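Local structure of LYND (Lyngbya aestuarii, 4V1T) at residues 114-119 with 128-133; 268-273 with 279-284; 402-407 with 657-662; 409-414 with 575-580; 598-603 with 750-755. The protein probably catalyses the ATP-dependent cyclodehydration of side chains in a precursor peptide to form heterocycles, as in related YcaO enzymes. All blocks are in the same frame, centred on the assembly; numbering follows the deposited sequence.

Contact 1: 114-119 with 128-133; sequences VTLTPV and AALTTA
L116 meets L130 and T131 through aliphatic branches and a hydroxyl; no ring or other flat group takes part. The contact lies in a beta-alpha-beta unit made of strand 114-118, helix 124-135 and the parallel strand 141-142. It is where the first strand packs against its crossover helix. The CD1 branch of L116 does most of the work. It sits 4.0 Å from CD2 of L130, and the CD2 branch of L116 is 4.1 Å from the same methyl. In L130, CG lies anti to the backbone N (chi1 179°), and chi2 (56°) then turns CD2 to the L116 methyls. V127 and L134 of the same helix also touch L116, and V155 of the neighbouring strand packs on it too. L130 reaches on to L157 and to L257 of helix 250-275. T131 meets the leucine with its hydroxyl oxygen, which is hydrogen-bonded to the backbone O of V127. CD1 of L116 comes to 3.3 Å from OG1 of T131.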
# COMPACT_ATOMS: atom_id res chain seq x y z
N VAL B 114 36.88 -8.24 -7.80
CA VAL B 114 35.64 -8.85 -8.26
C VAL B 114 35.87 -9.49 -9.63
O VAL B 114 36.81 -9.12 -10.35
CB VAL B 114 34.53 -7.77 -8.32
CG1 VAL B 114 33.51 -8.02 -9.41
CG2 VAL B 114 33.85 -7.65 -6.96
N THR B 115 35.04 -10.47 -9.99
CA THR B 115 35.07 -11.05 -11.33
C THR B 115 33.77 -10.78 -12.06
O THR B 115 32.70 -10.80 -11.44
CB THR B 115 35.34 -12.57 -11.31
OG1 THR B 115 34.31 -13.24 -10.57
CG2 THR B 115 36.70 -12.87 -10.69
N LEU B 116 33.88 -10.51 -13.36
CA LEU B 116 32.72 -10.35 -14.23
C LEU B 116 32.64 -11.55 -15.18
O LEU B 116 33.67 -12.04 -15.65
CB LEU B 116 32.80 -9.06 -15.05
CG LEU B 116 33.09 -7.77 -14.29
CD1 LEU B 116 32.87 -6.57 -15.20
CD2 LEU B 116 32.24 -7.65 -13.03
N THR B 117 31.42 -12.02 -15.45
CA THR B 117 31.20 -13.17 -16.32
C THR B 117 29.97 -12.93 -17.21
O THR B 117 28.86 -12.88 -16.71
CB THR B 117 31.00 -14.47 -15.52
OG1 THR B 117 32.00 -14.58 -14.49
CG2 THR B 117 31.08 -15.69 -16.44
N PRO B 118 30.17 -12.79 -18.52
CA PRO B 118 28.99 -12.68 -19.39
C PRO B 118 28.33 -14.02 -19.67
O PRO B 118 28.97 -15.07 -19.59
CB PRO B 118 29.57 -12.10 -20.68
CG PRO B 118 30.96 -12.66 -20.73
CD PRO B 118 31.42 -12.66 -19.29
N VAL B 119 27.06 -13.97 -20.00
CA VAL B 119 26.28 -15.15 -20.36
C VAL B 119 25.25 -14.70 -21.39
O VAL B 119 24.80 -13.54 -21.38
CB VAL B 119 25.62 -15.80 -19.12
CG1 VAL B 119 24.65 -14.86 -18.46
CG2 VAL B 119 24.91 -17.10 -19.48
N ALA B 128 33.25 -4.50 -20.49
CA ALA B 128 34.32 -3.51 -20.31
C ALA B 128 33.79 -2.22 -19.69
O ALA B 128 34.48 -1.58 -18.91
CB ALA B 128 34.98 -3.22 -21.65
N ALA B 129 32.56 -1.85 -20.03
CA ALA B 129 31.94 -0.64 -19.49
C ALA B 129 31.69 -0.77 -17.99
O ALA B 129 31.96 0.16 -17.23
CB ALA B 129 30.64 -0.34 -20.21
N LEU B 130 31.17 -1.92 -17.57
CA LEU B 130 30.95 -2.18 -16.16
C LEU B 130 32.28 -2.16 -15.42
O LEU B 130 32.35 -1.66 -14.31
CB LEU B 130 30.24 -3.51 -15.93
CG LEU B 130 29.97 -3.89 -14.46
CD1 LEU B 130 29.17 -2.80 -13.75
CD2 LEU B 130 29.24 -5.21 -14.36
N THR B 131 33.31 -2.70 -16.06
CA THR B 131 34.66 -2.73 -15.49
C THR B 131 35.12 -1.31 -15.23
O THR B 131 35.65 -1.00 -14.16
CB THR B 131 35.66 -3.45 -16.43
OG1 THR B 131 35.28 -4.83 -16.58
CG2 THR B 131 37.08 -3.38 -15.89
N THR B 132 34.91 -0.44 -16.21
CA THR B 132 35.25 0.97 -16.07
C THR B 132 34.44 1.62 -14.96
O THR B 132 34.97 2.37 -14.13
CB THR B 132 35.02 1.71 -17.40
OG1 THR B 132 35.81 1.09 -18.41
CG2 THR B 132 35.41 3.19 -17.30
N ALA B 133 33.15 1.32 -14.92
CA ALA B 133 32.28 1.87 -13.89
C ALA B 133 32.79 1.49 -12.50
O ALA B 133 32.82 2.33 -11.60
CB ALA B 133 30.87 1.38 -14.09

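Contact 2: 268-273 with 279-284; sequences IVKYHV and GTVFFP
K270 of helix 250-275 reaches the loop 279-284 by apolar and polar contacts along one side chain. The apolar part comes first. CG of K270 is 3.6 Å from CG1 of V281, and the two side chains cross at about a right angle. CB of K270 lies 3.7 Å from CZ of F283. Further out, CD of K270 stands 4.1 Å above the plane of that ring, offset toward its rim. One turn along the helix, CG1 of V273 touches OG1 of T280 at 3.7 Å; that hydroxyl is hydrogen-bonded to the backbone O of A277.

The polar contact is a single hydrogen bond from NZ of K270 to the backbone O of F283, 2.9 Å long. The C=O...N angle is 154°, and the donor is tilted 22° from the carbonyl plane. NZ also bonds to OG1 of T285. Any cation-pi attraction to the F283 ring is long and weak at most.

A leucine in place of K270 would probably leave the F283 carbonyl without this donor and the T285 hydroxyl without its partner.

The contact joins the end of a long helix to the loop that returns toward strand 289-294. The lysine's methylenes rest on apolar groups while its ammonium serves two oxygens, so one side chain ties helix to loop by both kinds of force.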
# COMPACT_ATOMS: atom_id res chain seq x y z
N ILE B 268 30.12 -5.48 -1.21
CA ILE B 268 31.47 -5.86 -0.79
C ILE B 268 31.83 -5.17 0.52
O ILE B 268 32.52 -5.75 1.37
CB ILE B 268 32.55 -5.56 -1.86
CG1 ILE B 268 32.55 -4.07 -2.24
CG2 ILE B 268 32.32 -6.42 -3.09
CD1 ILE B 268 33.67 -3.67 -3.16
N VAL B 269 31.35 -3.93 0.70
CA VAL B 269 31.64 -3.19 1.94
C VAL B 269 30.92 -3.86 3.09
O VAL B 269 31.50 -4.14 4.15
CB VAL B 269 31.22 -1.72 1.83
CG1 VAL B 269 31.19 -1.04 3.20
CG2 VAL B 269 32.15 -0.99 0.89
N LYS B 270 29.63 -4.13 2.88
CA LYS B 270 28.83 -4.87 3.84
C LYS B 270 29.47 -6.22 4.19
O LYS B 270 29.55 -6.61 5.36
CB LYS B 270 27.43 -5.07 3.28
CG LYS B 270 26.51 -5.96 4.11
CD LYS B 270 25.08 -5.48 4.00
CE LYS B 270 24.09 -6.44 4.60
NZ LYS B 270 22.69 -6.05 4.27
N TYR B 271 29.96 -6.91 3.17
CA TYR B 271 30.55 -8.22 3.35
C TYR B 271 31.83 -8.14 4.17
O TYR B 271 32.09 -9.00 5.01
CB TYR B 271 30.84 -8.85 2.00
CG TYR B 271 31.70 -10.09 2.07
CD1 TYR B 271 31.21 -11.26 2.63
CD2 TYR B 271 33.00 -10.08 1.59
CE1 TYR B 271 31.99 -12.41 2.69
CE2 TYR B 271 33.78 -11.22 1.64
CZ TYR B 271 33.26 -12.38 2.19
OH TYR B 271 34.04 -13.51 2.25
N HIS B 272 32.63 -7.11 3.91
CA HIS B 272 33.88 -6.91 4.62
C HIS B 272 33.63 -6.71 6.11
O HIS B 272 34.31 -7.29 6.93
CB HIS B 272 34.63 -5.72 4.04
CG HIS B 272 35.89 -5.38 4.77
ND1 HIS B 272 37.05 -6.11 4.62
CD2 HIS B 272 36.18 -4.39 5.64
CE1 HIS B 272 38.00 -5.59 5.38
NE2 HIS B 272 37.50 -4.54 6.01
N VAL B 273 32.63 -5.89 6.45
CA VAL B 273 32.37 -5.52 7.84
C VAL B 273 31.69 -6.65 8.59
O VAL B 273 31.66 -6.64 9.81
CB VAL B 273 31.51 -4.23 7.91
CG1 VAL B 273 31.23 -3.81 9.36
CG2 VAL B 273 32.21 -3.10 7.20
N GLY B 279 26.58 -8.93 11.75
CA GLY B 279 25.34 -8.28 12.14
C GLY B 279 25.44 -6.84 12.61
O GLY B 279 24.48 -6.30 13.16
N THR B 280 26.60 -6.22 12.41
CA THR B 280 26.79 -4.83 12.80
C THR B 280 26.41 -3.87 11.66
O THR B 280 26.33 -2.66 11.86
CB THR B 280 28.23 -4.56 13.24
OG1 THR B 280 29.13 -4.93 12.20
CG2 THR B 280 28.58 -5.37 14.48
N VAL B 281 26.19 -4.42 10.46
CA VAL B 281 25.82 -3.62 9.30
C VAL B 281 24.33 -3.79 9.01
O VAL B 281 23.82 -4.91 9.05
CB VAL B 281 26.63 -4.02 8.06
CG1 VAL B 281 26.31 -5.44 7.66
CG2 VAL B 281 26.36 -3.06 6.90
N PHE B 282 23.65 -2.69 8.72
CA PHE B 282 22.19 -2.70 8.63
C PHE B 282 21.67 -2.50 7.21
O PHE B 282 20.69 -3.14 6.81
CB PHE B 282 21.62 -1.60 9.52
CG PHE B 282 21.89 -1.81 10.99
CD1 PHE B 282 21.09 -2.67 11.74
CD2 PHE B 282 22.95 -1.18 11.61
CE1 PHE B 282 21.34 -2.87 13.09
CE2 PHE B 282 23.21 -1.38 12.96
CZ PHE B 282 22.40 -2.22 13.70
N PHE B 283 22.31 -1.62 6.45
CA PHE B 283 21.73 -1.11 5.23
C PHE B 283 21.42 -2.23 4.23
O PHE B 283 22.15 -3.22 4.15
CB PHE B 283 22.65 -0.05 4.60
CG PHE B 283 24.00 -0.57 4.15
CD1 PHE B 283 24.15 -1.19 2.91
CD2 PHE B 283 25.12 -0.41 4.94
CE1 PHE B 283 25.38 -1.65 2.49
CE2 PHE B 283 26.36 -0.87 4.52
CZ PHE B 283 26.49 -1.50 3.30
N PRO B 284 20.34 -2.06 3.45
CA PRO B 284 19.94 -3.13 2.52
C PRO B 284 20.90 -3.30 1.35
O PRO B 284 21.47 -2.34 0.86
CB PRO B 284 18.56 -2.67 2.04
CG PRO B 284 18.58 -1.20 2.20
CD PRO B 284 19.42 -0.92 3.41

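Contact 3: 402-407 with 657-662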
# COMPACT_ATOMS: atom_id res chain seq x y z
N LEU B 402 -4.77 -18.43 -19.54
CA LEU B 402 -4.46 -17.01 -19.33
C LEU B 402 -5.66 -16.31 -18.70
O LEU B 402 -5.54 -15.22 -18.15
CB LEU B 402 -4.10 -16.33 -20.65
CG LEU B 402 -2.60 -16.18 -20.93
CD1 LEU B 402 -1.92 -17.53 -20.95
CD2 LEU B 402 -2.39 -15.46 -22.25
N LYS B 403 -6.83 -16.94 -18.82
CA LYS B 403 -8.04 -16.47 -18.18
C LYS B 403 -8.14 -17.08 -16.80
O LYS B 403 -7.15 -17.59 -16.26
CB LYS B 403 -9.26 -16.86 -19.02
CG LYS B 403 -9.23 -16.33 -20.44
CD LYS B 403 -10.61 -16.31 -21.07
CE LYS B 403 -10.63 -15.37 -22.26
NZ LYS B 403 -11.78 -15.66 -23.17
N HIS B 404 -9.33 -17.04 -16.21
CA HIS B 404 -9.54 -17.62 -14.89
C HIS B 404 -8.64 -16.96 -13.86
O HIS B 404 -7.97 -17.62 -13.06
CB HIS B 404 -9.31 -19.14 -14.91
CG HIS B 404 -10.04 -19.86 -16.00
ND1 HIS B 404 -9.91 -21.21 -16.22
CD2 HIS B 404 -10.91 -19.41 -16.95
CE1 HIS B 404 -10.66 -21.57 -17.24
NE2 HIS B 404 -11.27 -20.50 -17.71
N LYS B 405 -8.62 -15.63 -13.88
CA LYS B 405 -7.94 -14.89 -12.84
C LYS B 405 -8.50 -15.32 -11.50
O LYS B 405 -9.69 -15.66 -11.39
CB LYS B 405 -8.14 -13.39 -13.05
CG LYS B 405 -7.49 -12.84 -14.31
CD LYS B 405 -7.74 -11.35 -14.42
CE LYS B 405 -7.03 -10.74 -15.62
NZ LYS B 405 -7.32 -9.28 -15.73
N SER B 406 -7.65 -15.35 -10.48
CA SER B 406 -8.13 -15.53 -9.12
C SER B 406 -8.78 -14.22 -8.70
O SER B 406 -8.45 -13.15 -9.21
CB SER B 406 -7.00 -15.92 -8.17
OG SER B 406 -6.44 -17.17 -8.52
N SER B 407 -9.72 -14.31 -7.77
CA SER B 407 -10.50 -13.15 -7.38
C SER B 407 -10.83 -13.19 -5.90
O SER B 407 -10.90 -14.26 -5.30
CB SER B 407 -11.79 -13.09 -8.21
OG SER B 407 -12.54 -11.93 -7.89
N LYS B 657 -16.72 -11.34 -22.67
CA LYS B 657 -15.79 -12.44 -22.84
C LYS B 657 -16.05 -13.33 -21.69
O LYS B 657 -16.98 -13.10 -20.94
CB LYS B 657 -14.36 -11.96 -22.78
CG LYS B 657 -13.93 -11.08 -23.94
CD LYS B 657 -13.61 -11.92 -25.16
CE LYS B 657 -13.84 -11.14 -26.44
NZ LYS B 657 -12.85 -10.04 -26.59
N SER B 658 -15.26 -14.38 -21.59
CA SER B 658 -15.31 -15.31 -20.47
C SER B 658 -16.29 -16.40 -20.69
O SER B 658 -17.23 -16.27 -21.45
CB SER B 658 -15.70 -14.65 -19.14
OG SER B 658 -17.10 -14.37 -19.09
N ASP B 659 -16.10 -17.44 -19.91
CA ASP B 659 -17.00 -18.56 -19.93
C ASP B 659 -18.30 -18.01 -19.43
O ASP B 659 -18.30 -17.02 -18.72
CB ASP B 659 -16.48 -19.67 -19.03
CG ASP B 659 -15.17 -20.23 -19.52
OD1 ASP B 659 -14.11 -19.70 -19.13
OD2 ASP B 659 -15.19 -21.18 -20.31
N ALA B 660 -19.40 -18.59 -19.87
CA ALA B 660 -20.73 -18.19 -19.44
C ALA B 660 -21.33 -17.03 -20.20
O ALA B 660 -22.42 -16.60 -19.89
CB ALA B 660 -20.75 -17.88 -17.96
N THR B 661 -20.65 -16.53 -21.21
CA THR B 661 -21.19 -15.42 -21.99
C THR B 661 -22.54 -15.80 -22.61
O THR B 661 -23.50 -15.06 -22.51
CB THR B 661 -20.19 -15.00 -23.08
OG1 THR B 661 -18.96 -14.60 -22.48
CG2 THR B 661 -20.73 -13.88 -23.86
N ASP B 662 -22.63 -16.97 -23.21
CA ASP B 662 -23.87 -17.47 -23.80
C ASP B 662 -25.01 -17.44 -22.78
O ASP B 662 -26.11 -16.97 -23.07
CB ASP B 662 -23.68 -18.90 -24.31
CG ASP B 662 -24.79 -19.33 -25.24
OD1 ASP B 662 -25.97 -19.36 -24.80
OD2 ASP B 662 -24.50 -19.65 -26.41
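H404 meets D659 at the protein surface through the end of its imidazole ring. Its CB and CG make no close approach to the segment 657-662. CD2 is the first ring atom to come near, 3.9 Å from OD1 of D659. NE2, at the tip, donates a hydrogen bond of 3.3 Å to the same OD1. The bond is bent, with an angle of 142° at the hydrogen. It enters on the syn side of the carboxylate but 31° out of its plane, and the planes of the ring and the carboxylate lie 55° apart. Beside it, the extended chain of K403 brings NZ to 4.0 Å from the backbone N of S658. A type II turn from S658 to T661 carries the aspartate, and OG1 of T661 bonds to the backbone O of S658 at 2.6 Å. The H404 side chain is about 10 Å from a bound magnesium ion. The contact links the loop between helix 395-401 and strand 406-410 to the turn that leads into helix 661-666.

Contact 4: 409-414 with 575-580; sequences KGKTDS and EPYFVQ. With ADP (adenosine-5'-diphosphate), chain L.
K411 lies against Y577 and E575, and these three carry the contact. It belongs to the YcaO ATP-binding region and joins the link between strand 406-410 and helix 413-429 to the start of helix 576-587. CG of K411 rests over one face of the Y577 ring in a CH-pi contact, 4.1 Å from the ring centroid and 17° off its normal. With CG anti to its N (chi1 -171°), the lysine extends along the ring toward E575. NZ is placed to pair with the E575 carboxylate, but the atoms are modelled too close, so the details of this salt bridge are doubtful. CG of E575 sits 4.0 Å above the centre of the F578 ring. The hydroxyl of Y577 bonds to the backbone O of L379. NZ of K409 bonds to E640, to the backbone O of R636 and to ADP. A methionine in place of K409 would probably leave the ADP phosphate and the E640 carboxylate without the ammonium that serves both. K409 NZ gives ADP O2B a weak hydrogen bond, 3.2 Å long.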
# COMPACT_ATOMS: atom_id res chain seq x y z
N LYS B 409 -13.49 -11.59 -2.72
CA LYS B 409 -14.81 -11.05 -2.43
C LYS B 409 -14.90 -10.77 -0.94
O LYS B 409 -14.26 -11.45 -0.14
CB LYS B 409 -15.90 -12.03 -2.85
CG LYS B 409 -15.82 -13.38 -2.14
CD LYS B 409 -16.90 -14.35 -2.61
CE LYS B 409 -16.81 -15.67 -1.86
NZ LYS B 409 -17.93 -16.59 -2.20
N GLY B 410 -15.70 -9.78 -0.56
CA GLY B 410 -15.86 -9.48 0.85
C GLY B 410 -16.94 -8.48 1.19
O GLY B 410 -17.39 -7.69 0.36
N LYS B 411 -17.34 -8.53 2.45
CA LYS B 411 -18.22 -7.54 3.05
C LYS B 411 -17.48 -6.24 3.26
O LYS B 411 -18.08 -5.17 3.34
CB LYS B 411 -18.73 -8.06 4.39
CG LYS B 411 -19.81 -7.24 5.03
CD LYS B 411 -20.32 -7.94 6.27
CE LYS B 411 -20.95 -6.97 7.25
NZ LYS B 411 -22.11 -7.59 7.93
N THR B 412 -16.16 -6.34 3.38
CA THR B 412 -15.29 -5.19 3.55
C THR B 412 -14.13 -5.27 2.57
O THR B 412 -13.88 -6.32 1.96
CB THR B 412 -14.73 -5.12 4.99
OG1 THR B 412 -13.84 -6.22 5.22
CG2 THR B 412 -15.87 -5.16 6.00
N ASP B 413 -13.40 -4.17 2.43
CA ASP B 413 -12.27 -4.12 1.53
C ASP B 413 -11.14 -5.07 1.94
O ASP B 413 -10.56 -5.76 1.11
CB ASP B 413 -11.72 -2.69 1.46
CG ASP B 413 -10.85 -2.48 0.26
OD1 ASP B 413 -11.41 -2.25 -0.84
OD2 ASP B 413 -9.62 -2.56 0.40
N SER B 414 -10.84 -5.08 3.23
CA SER B 414 -9.73 -5.89 3.74
C SER B 414 -9.99 -7.37 3.53
O SER B 414 -9.08 -8.12 3.20
CB SER B 414 -9.50 -5.60 5.23
OG SER B 414 -10.66 -5.86 5.98
N GLU B 575 -28.76 -8.56 10.40
CA GLU B 575 -27.63 -8.09 9.63
C GLU B 575 -28.08 -7.02 8.65
O GLU B 575 -28.77 -7.32 7.67
CB GLU B 575 -26.99 -9.25 8.86
CG GLU B 575 -25.67 -8.90 8.20
CD GLU B 575 -24.64 -8.51 9.22
OE1 GLU B 575 -24.42 -9.28 10.17
OE2 GLU B 575 -24.06 -7.42 9.07
N PRO B 576 -27.68 -5.76 8.88
CA PRO B 576 -28.20 -4.68 8.02
C PRO B 576 -27.67 -4.75 6.58
O PRO B 576 -28.28 -4.19 5.68
CB PRO B 576 -27.69 -3.42 8.73
CG PRO B 576 -26.42 -3.85 9.38
CD PRO B 576 -26.62 -5.28 9.78
N TYR B 577 -26.56 -5.47 6.38
CA TYR B 577 -25.88 -5.50 5.09
C TYR B 577 -26.70 -6.15 3.96
O TYR B 577 -26.67 -5.71 2.81
CB TYR B 577 -24.55 -6.24 5.23
CG TYR B 577 -23.82 -6.43 3.92
CD1 TYR B 577 -22.96 -5.45 3.43
CD2 TYR B 577 -23.99 -7.59 3.17
CE1 TYR B 577 -22.29 -5.62 2.24
CE2 TYR B 577 -23.33 -7.77 1.97
CZ TYR B 577 -22.48 -6.79 1.51
OH TYR B 577 -21.80 -6.96 0.33
N PHE B 578 -27.42 -7.23 4.28
CA PHE B 578 -28.22 -7.91 3.28
C PHE B 578 -29.27 -6.96 2.70
O PHE B 578 -29.45 -6.90 1.48
CB PHE B 578 -28.90 -9.15 3.88
CG PHE B 578 -27.94 -10.15 4.45
CD1 PHE B 578 -26.66 -10.29 3.93
CD2 PHE B 578 -28.31 -10.96 5.51
CE1 PHE B 578 -25.78 -11.21 4.46
CE2 PHE B 578 -27.43 -11.88 6.04
CZ PHE B 578 -26.16 -12.01 5.52
N VAL B 579 -29.93 -6.21 3.57
CA VAL B 579 -30.98 -5.30 3.16
C VAL B 579 -30.42 -4.15 2.33
O VAL B 579 -31.00 -3.76 1.31
CB VAL B 579 -31.71 -4.72 4.38
CG1 VAL B 579 -32.74 -3.68 3.95
CG2 VAL B 579 -32.40 -5.83 5.17
N GLN B 580 -29.29 -3.60 2.76
CA GLN B 580 -28.64 -2.51 2.06
C GLN B 580 -28.21 -2.92 0.67
O GLN B 580 -28.29 -2.14 -0.27
CB GLN B 580 -27.42 -2.04 2.84
CG GLN B 580 -27.74 -1.31 4.13
CD GLN B 580 -26.50 -1.05 4.97
OE1 GLN B 580 -26.44 -1.43 6.13
NE2 GLN B 580 -25.51 -0.40 4.37
PB ADP L . -14.26 -19.08 -2.67
O1B ADP L . -13.89 -20.53 -2.52
O2B ADP L . -15.74 -18.85 -2.84
O3B ADP L . -13.40 -18.36 -3.67
PA ADP L . -13.34 -17.01 -0.85
O1A ADP L . -13.98 -16.54 0.43
O2A ADP L . -13.36 -16.11 -2.06
O3A ADP L . -13.92 -18.48 -1.20
O5' ADP L . -11.81 -17.37 -0.51
C5' ADP L . -10.88 -17.62 -1.54
C4' ADP L . -9.71 -18.38 -0.93
O4' ADP L . -8.97 -17.53 -0.06
C3' ADP L . -10.18 -19.55 -0.09
O3' ADP L . -9.25 -20.61 -0.25
C2' ADP L . -10.12 -19.07 1.34
O2' ADP L . -9.77 -20.11 2.26
C1' ADP L . -9.04 -18.01 1.29
N9 ADP L . -9.32 -16.91 2.24
C8 ADP L . -10.36 -16.05 2.19
N7 ADP L . -10.29 -15.16 3.21
C5 ADP L . -9.19 -15.45 3.92
C6 ADP L . -8.54 -14.91 5.13
N6 ADP L . -9.09 -13.84 5.76
N1 ADP L . -7.41 -15.50 5.56
C2 ADP L . -6.87 -16.56 4.92
N3 ADP L . -7.41 -17.10 3.82
C4 ADP L . -8.56 -16.61 3.28

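Contact 5: 598-603 with 750-755; sequences TADLGI and YDVPVK
V752 packs its CG1 methyl against A599 and D600. The contact joins a type I beta turn, A599 to G602, between strands 590-596 and 605-612, to helix 748-755. CG1 of V752 is 4.3 Å from CB of A599. It is nearer to the aspartate, 3.8 Å from OD1 and 3.9 Å from CG of D600. The other methyl, CG2 of V752, lies 4.2 Å from OD2 of D600. One methyl thus lies near each carboxylate oxygen, and the side chains cross at about a right angle. In D600, CG stands between the backbone N and the carbonyl carbon (chi1 59°), which brings the carboxylate over the valine. The next shell holds the charge: OD1 of D600 makes a salt bridge to R748, at the start of the same helix. L557 of helix 538-561 touches V752. The helix is kinked at P753 and V754; the proline N has no hydrogen to give. The beta turn is closed by the N-H of G602, which bonds to the backbone O of A599 at 3.0 Å.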
# COMPACT_ATOMS: atom_id res chain seq x y z
N THR B 598 -29.88 -25.81 2.02
CA THR B 598 -29.54 -26.66 3.14
C THR B 598 -30.14 -28.06 2.96
O THR B 598 -31.35 -28.22 2.90
CB THR B 598 -30.04 -26.06 4.46
OG1 THR B 598 -29.68 -24.67 4.51
CG2 THR B 598 -29.44 -26.80 5.66
N ALA B 599 -29.27 -29.07 2.88
CA ALA B 599 -29.69 -30.44 2.60
C ALA B 599 -29.50 -31.34 3.83
O ALA B 599 -29.59 -30.87 4.96
CB ALA B 599 -28.95 -30.98 1.38
N ASP B 600 -29.23 -32.63 3.61
CA ASP B 600 -29.29 -33.63 4.68
C ASP B 600 -28.25 -33.46 5.80
O ASP B 600 -28.41 -34.03 6.88
CB ASP B 600 -29.17 -35.04 4.08
CG ASP B 600 -27.88 -35.24 3.31
OD1 ASP B 600 -27.42 -34.28 2.65
OD2 ASP B 600 -27.32 -36.35 3.37
N LEU B 601 -27.22 -32.67 5.56
CA LEU B 601 -26.20 -32.44 6.59
C LEU B 601 -26.62 -31.34 7.56
O LEU B 601 -26.08 -31.23 8.66
CB LEU B 601 -24.85 -32.10 5.96
CG LEU B 601 -24.27 -33.11 4.97
CD1 LEU B 601 -22.82 -32.76 4.63
CD2 LEU B 601 -24.35 -34.53 5.50
N GLY B 602 -27.58 -30.52 7.14
CA GLY B 602 -28.14 -29.49 7.99
C GLY B 602 -27.25 -28.27 8.16
O GLY B 602 -27.56 -27.38 8.95
N ILE B 603 -26.14 -28.24 7.42
CA ILE B 603 -25.24 -27.10 7.44
C ILE B 603 -25.78 -26.06 6.46
O ILE B 603 -25.94 -26.36 5.29
CB ILE B 603 -23.81 -27.49 7.03
CG1 ILE B 603 -23.26 -28.54 8.01
CG2 ILE B 603 -22.92 -26.25 6.99
CD1 ILE B 603 -21.91 -29.11 7.62
N TYR B 750 -29.32 -38.33 -6.71
CA TYR B 750 -30.66 -38.89 -6.89
C TYR B 750 -31.36 -39.10 -5.56
O TYR B 750 -32.57 -38.86 -5.44
CB TYR B 750 -30.58 -40.23 -7.67
CG TYR B 750 -29.92 -40.11 -9.03
CD1 TYR B 750 -30.67 -39.83 -10.16
CD2 TYR B 750 -28.55 -40.27 -9.19
CE1 TYR B 750 -30.08 -39.71 -11.41
CE2 TYR B 750 -27.95 -40.15 -10.44
CZ TYR B 750 -28.72 -39.86 -11.54
OH TYR B 750 -28.12 -39.75 -12.77
N ASP B 751 -30.61 -39.55 -4.56
CA ASP B 751 -31.19 -40.08 -3.32
C ASP B 751 -31.57 -39.02 -2.28
O ASP B 751 -32.61 -39.12 -1.64
CB ASP B 751 -30.22 -41.08 -2.67
CG ASP B 751 -29.94 -42.28 -3.56
OD1 ASP B 751 -30.30 -42.25 -4.75
OD2 ASP B 751 -29.34 -43.25 -3.06
N VAL B 752 -30.71 -38.01 -2.09
CA VAL B 752 -30.93 -37.06 -0.99
C VAL B 752 -32.30 -36.37 -1.08
O VAL B 752 -32.99 -36.28 -0.07
CB VAL B 752 -29.81 -35.99 -0.94
CG1 VAL B 752 -30.12 -34.94 0.13
CG2 VAL B 752 -28.47 -36.66 -0.65
N PRO B 753 -32.69 -35.89 -2.28
CA PRO B 753 -33.97 -35.17 -2.38
C PRO B 753 -35.20 -35.97 -1.94
O PRO B 753 -36.13 -35.37 -1.40
CB PRO B 753 -34.07 -34.82 -3.87
CG PRO B 753 -32.66 -34.79 -4.34
CD PRO B 753 -31.96 -35.86 -3.56
N VAL B 754 -35.21 -37.29 -2.14
CA VAL B 754 -36.35 -38.08 -1.69
C VAL B 754 -36.27 -38.32 -0.19
O VAL B 754 -37.29 -38.35 0.49
CB VAL B 754 -36.48 -39.44 -2.44
CG1 VAL B 754 -36.17 -39.26 -3.92
CG2 VAL B 754 -35.58 -40.51 -1.83
N LYS B 755 -35.06 -38.50 0.32
CA LYS B 755 -34.87 -38.68 1.76
C LYS B 755 -35.37 -37.47 2.54
O LYS B 755 -35.88 -37.60 3.65
CB LYS B 755 -33.39 -38.92 2.08
CG LYS B 755 -32.96 -40.37 2.10
CD LYS B 755 -31.83 -40.58 3.10
CE LYS B 755 -31.41 -42.05 3.17
NZ LYS B 755 -30.57 -42.33 4.38

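How the contacts relate
Contacts 1 and 2 lie on one side of the chain's centre, with centres 22 Å apart. Both involve helix 250-275: contact 2 is built on it, and L257 of the same helix packs on L130 of contact 1. They are remote from the nucleotide site, and the centres of contacts 1 and 4 are 57 Å apart. Contacts 3 and 4 share strand 406-410, and their centres are 24 Å apart. Contact 4 holds K409 of the ADP pocket, whereas the H404 side chain of contact 3 is about 12 Å from the nucleotide. Contact 5 lies further out, its nearest atoms about 13 Å from contact 4 and about 21 Å from contact 3.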